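PDB 5GPE: transcriptional regulator, MerR-family from Cupriavidus metallidurans CH34, which binds lead(II) and probably acts as a DNA-binding, metal-responsive transcription regulator of the MerR family. Local coordinates for residues Val92-Lys95 / Met96-Arg100. Numbering follows the deposited sequence.
Sequences VRTK and MKELR
M96 leans back over the preceding turn of the helix, its backbone N donating to V92 O (3.0 Å). Its thioether chain is bent at the last torsion (chi3 -66°), which brings CE to 3.9 Å from V92 CG1. The same M96 CE lies 3.6 Å from R93 CA. The methyl therefore rests against both V92 and the base of R93, touching with carbon rather than sulfur. K97 N donates to R93 O at 3.3 Å, the longest of the four i to i+4 bonds, while its extended chain carries the ammonium away from the turn. E98 N meets T94 O nearly straight (168° at the hydrogen), and on the exposed face its carboxylate lies alongside T94, OE1 being 3.7 Å from T94 CG2; T94 OG1 hydrogen-bonds back to A90 O. L99 N donates to K95 O at 2.8 Å. K95 folds its aliphatic chain (chi2 65°) across L99, CE reaching 3.8 Å from L99 CG. R100 points onward to a salt bridge with E103 of the same chain. These two turns belong to helix 79-111, in the predicted coiled coil typical of MerR-family dimers: L99 packs on L99 of the second subunit, and R93 forms a salt bridge with E103 of that subunit.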
ATOM      1  N   VAL B  92       1.664   5.812  10.897  1.00 15.67           N
ATOM      2  CA  VAL B  92       0.764   6.656  10.122  1.00 16.21           C
ATOM      3  C   VAL B  92       1.263   8.091  10.069  1.00 16.38           C
ATOM      4  O   VAL B  92       1.163   8.755   9.025  1.00 17.09           O
ATOM      5  CB  VAL B  92      -0.679   6.585  10.691  1.00 16.96           C
ATOM      6  CG1 VAL B  92      -1.585   7.619  10.054  1.00 18.87           C
ATOM      7  CG2 VAL B  92      -1.248   5.202  10.421  1.00 18.00           C
ATOM      8  N   ARG B  93       1.799   8.579  11.185  1.00 16.11           N
ATOM      9  CA  ARG B  93       2.335   9.940  11.253  1.00 17.54           C
ATOM     10  C   ARG B  93       3.528  10.144  10.308  1.00 17.72           C
ATOM     11  O   ARG B  93       3.643  11.177   9.648  1.00 16.62           O
ATOM     12  CB  ARG B  93       2.707  10.309  12.694  1.00 19.52           C
ATOM     13  CG  ARG B  93       1.477  10.569  13.563  1.00 20.04           C
ATOM     14  CD  ARG B  93       1.820  10.702  15.034  1.00 21.36           C
ATOM     15  NE  ARG B  93       0.624  11.032  15.791  1.00 23.26           N
ATOM     16  CZ  ARG B  93       0.500  11.026  17.117  1.00 21.14           C
ATOM     17  NH1 ARG B  93       1.499  10.686  17.909  1.00 19.15           N
ATOM     18  NH2 ARG B  93      -0.673  11.354  17.646  1.00 21.59           N
ATOM     19  N   THR B  94       4.399   9.146  10.240  1.00 18.18           N
ATOM     20  CA  THR B  94       5.558   9.211   9.331  1.00 18.52           C
ATOM     21  C   THR B  94       5.090   9.183   7.866  1.00 17.75           C
ATOM     22  O   THR B  94       5.592   9.927   7.029  1.00 17.74           O
ATOM     23  CB  THR B  94       6.539   8.070   9.610  1.00 19.13           C
ATOM     24  OG1 THR B  94       7.017   8.192  10.949  1.00 18.41           O
ATOM     25  CG2 THR B  94       7.726   8.107   8.642  1.00 20.53           C
ATOM     26  N   LYS B  95       4.117   8.335   7.575  1.00 17.62           N
ATOM     27  CA  LYS B  95       3.556   8.244   6.224  1.00 18.57           C
ATOM     28  C   LYS B  95       2.931   9.575   5.781  1.00 17.41           C
ATOM     29  O   LYS B  95       3.097   9.985   4.646  1.00 16.55           O
ATOM     30  CB  LYS B  95       2.543   7.091   6.131  1.00 20.30           C
ATOM     31  CG  LYS B  95       1.971   6.863   4.748  1.00 23.87           C
ATOM     32  CD  LYS B  95       3.033   6.411   3.741  1.00 30.03           C
ATOM     33  CE  LYS B  95       2.499   6.480   2.298  1.00 37.03           C
ATOM     34  NZ  LYS B  95       1.486   5.427   2.029  1.00 44.42           N
ATOM     35  N   MET B  96       2.237  10.251   6.688  1.00 16.02           N
ATOM     36  CA  MET B  96       1.631  11.562   6.387  1.00 19.96           C
ATOM     37  C   MET B  96       2.679  12.621   6.019  1.00 19.58           C
ATOM     38  O   MET B  96       2.483  13.411   5.087  1.00 19.95           O
ATOM     39  CB  MET B  96       0.759  12.054   7.552  1.00 21.95           C
ATOM     40  CG  MET B  96      -0.611  11.378   7.585  1.00 24.99           C
ATOM     41  SD  MET B  96      -1.727  11.957   8.891  1.00 33.94           S
ATOM     42  CE  MET B  96      -0.879  11.401  10.331  1.00 29.88           C
ATOM     43  N   LYS B  97       3.796  12.615   6.735  1.00 18.84           N
ATOM     44  CA  LYS B  97       4.921  13.512   6.409  1.00 19.90           C
ATOM     45  C   LYS B  97       5.483  13.239   5.020  1.00 18.05           C
ATOM     46  O   LYS B  97       5.695  14.160   4.243  1.00 17.70           O
ATOM     47  CB  LYS B  97       6.037  13.400   7.436  1.00 21.27           C
ATOM     48  CG  LYS B  97       5.731  14.106   8.738  1.00 24.39           C
ATOM     49  CD  LYS B  97       6.677  13.623   9.821  1.00 28.04           C
ATOM     50  CE  LYS B  97       6.628  14.515  11.038  1.00 33.30           C
ATOM     51  NZ  LYS B  97       7.675  14.096  12.012  1.00 41.17           N
ATOM     52  N   GLU B  98       5.719  11.966   4.727  1.00 15.48           N
ATOM     53  CA  GLU B  98       6.217  11.529   3.416  1.00 17.89           C
ATOM     54  C   GLU B  98       5.254  11.867   2.278  1.00 16.09           C
ATOM     55  O   GLU B  98       5.672  12.383   1.242  1.00 14.54           O
ATOM     56  CB  GLU B  98       6.522  10.028   3.409  1.00 19.19           C
ATOM     57  CG  GLU B  98       7.659   9.621   4.354  1.00 21.73           C
ATOM     58  CD  GLU B  98       8.178   8.197   4.122  1.00 24.62           C
ATOM     59  OE1 GLU B  98       8.519   7.492   5.116  1.00 21.57           O
ATOM     60  OE2 GLU B  98       8.273   7.785   2.938  1.00 29.75           O
ATOM     61  N   LEU B  99       3.965  11.632   2.491  1.00 15.55           N
ATOM     62  CA  LEU B  99       2.949  12.012   1.489  1.00 16.47           C
ATOM     63  C   LEU B  99       2.831  13.505   1.221  1.00 14.99           C
ATOM     64  O   LEU B  99       2.651  13.916   0.073  1.00 14.56           O
ATOM     65  CB  LEU B  99       1.563  11.486   1.857  1.00 17.83           C
ATOM     66  CG  LEU B  99       1.343   9.998   1.653  1.00 20.97           C
ATOM     67  CD1 LEU B  99      -0.070   9.666   2.113  1.00 22.18           C
ATOM     68  CD2 LEU B  99       1.529   9.549   0.216  1.00 22.36           C
ATOM     69  N   ARG B 100       2.931  14.328   2.265  1.00 14.52           N
ATOM     70  CA  ARG B 100       2.889  15.769   2.067  1.00 14.67           C
ATOM     71  C   ARG B 100       4.095  16.228   1.236  1.00 14.94           C
ATOM     72  O   ARG B 100       3.962  17.063   0.325  1.00 14.63           O
ATOM     73  CB  ARG B 100       2.834  16.521   3.395  1.00 15.49           C
ATOM     74  CG  ARG B 100       2.870  18.037   3.270  1.00 17.34           C
ATOM     75  CD  ARG B 100       1.636  18.454   2.491  1.00 18.36           C
ATOM     76  NE  ARG B 100       0.422  18.218   3.303  1.00 18.94           N
ATOM     77  CZ  ARG B 100      -0.831  18.381   2.900  1.00 19.85           C
ATOM     78  NH1 ARG B 100      -1.101  18.817   1.681  1.00 21.69           N
ATOM     79  NH2 ARG B 100      -1.829  18.142   3.742  1.00 16.97           N
TER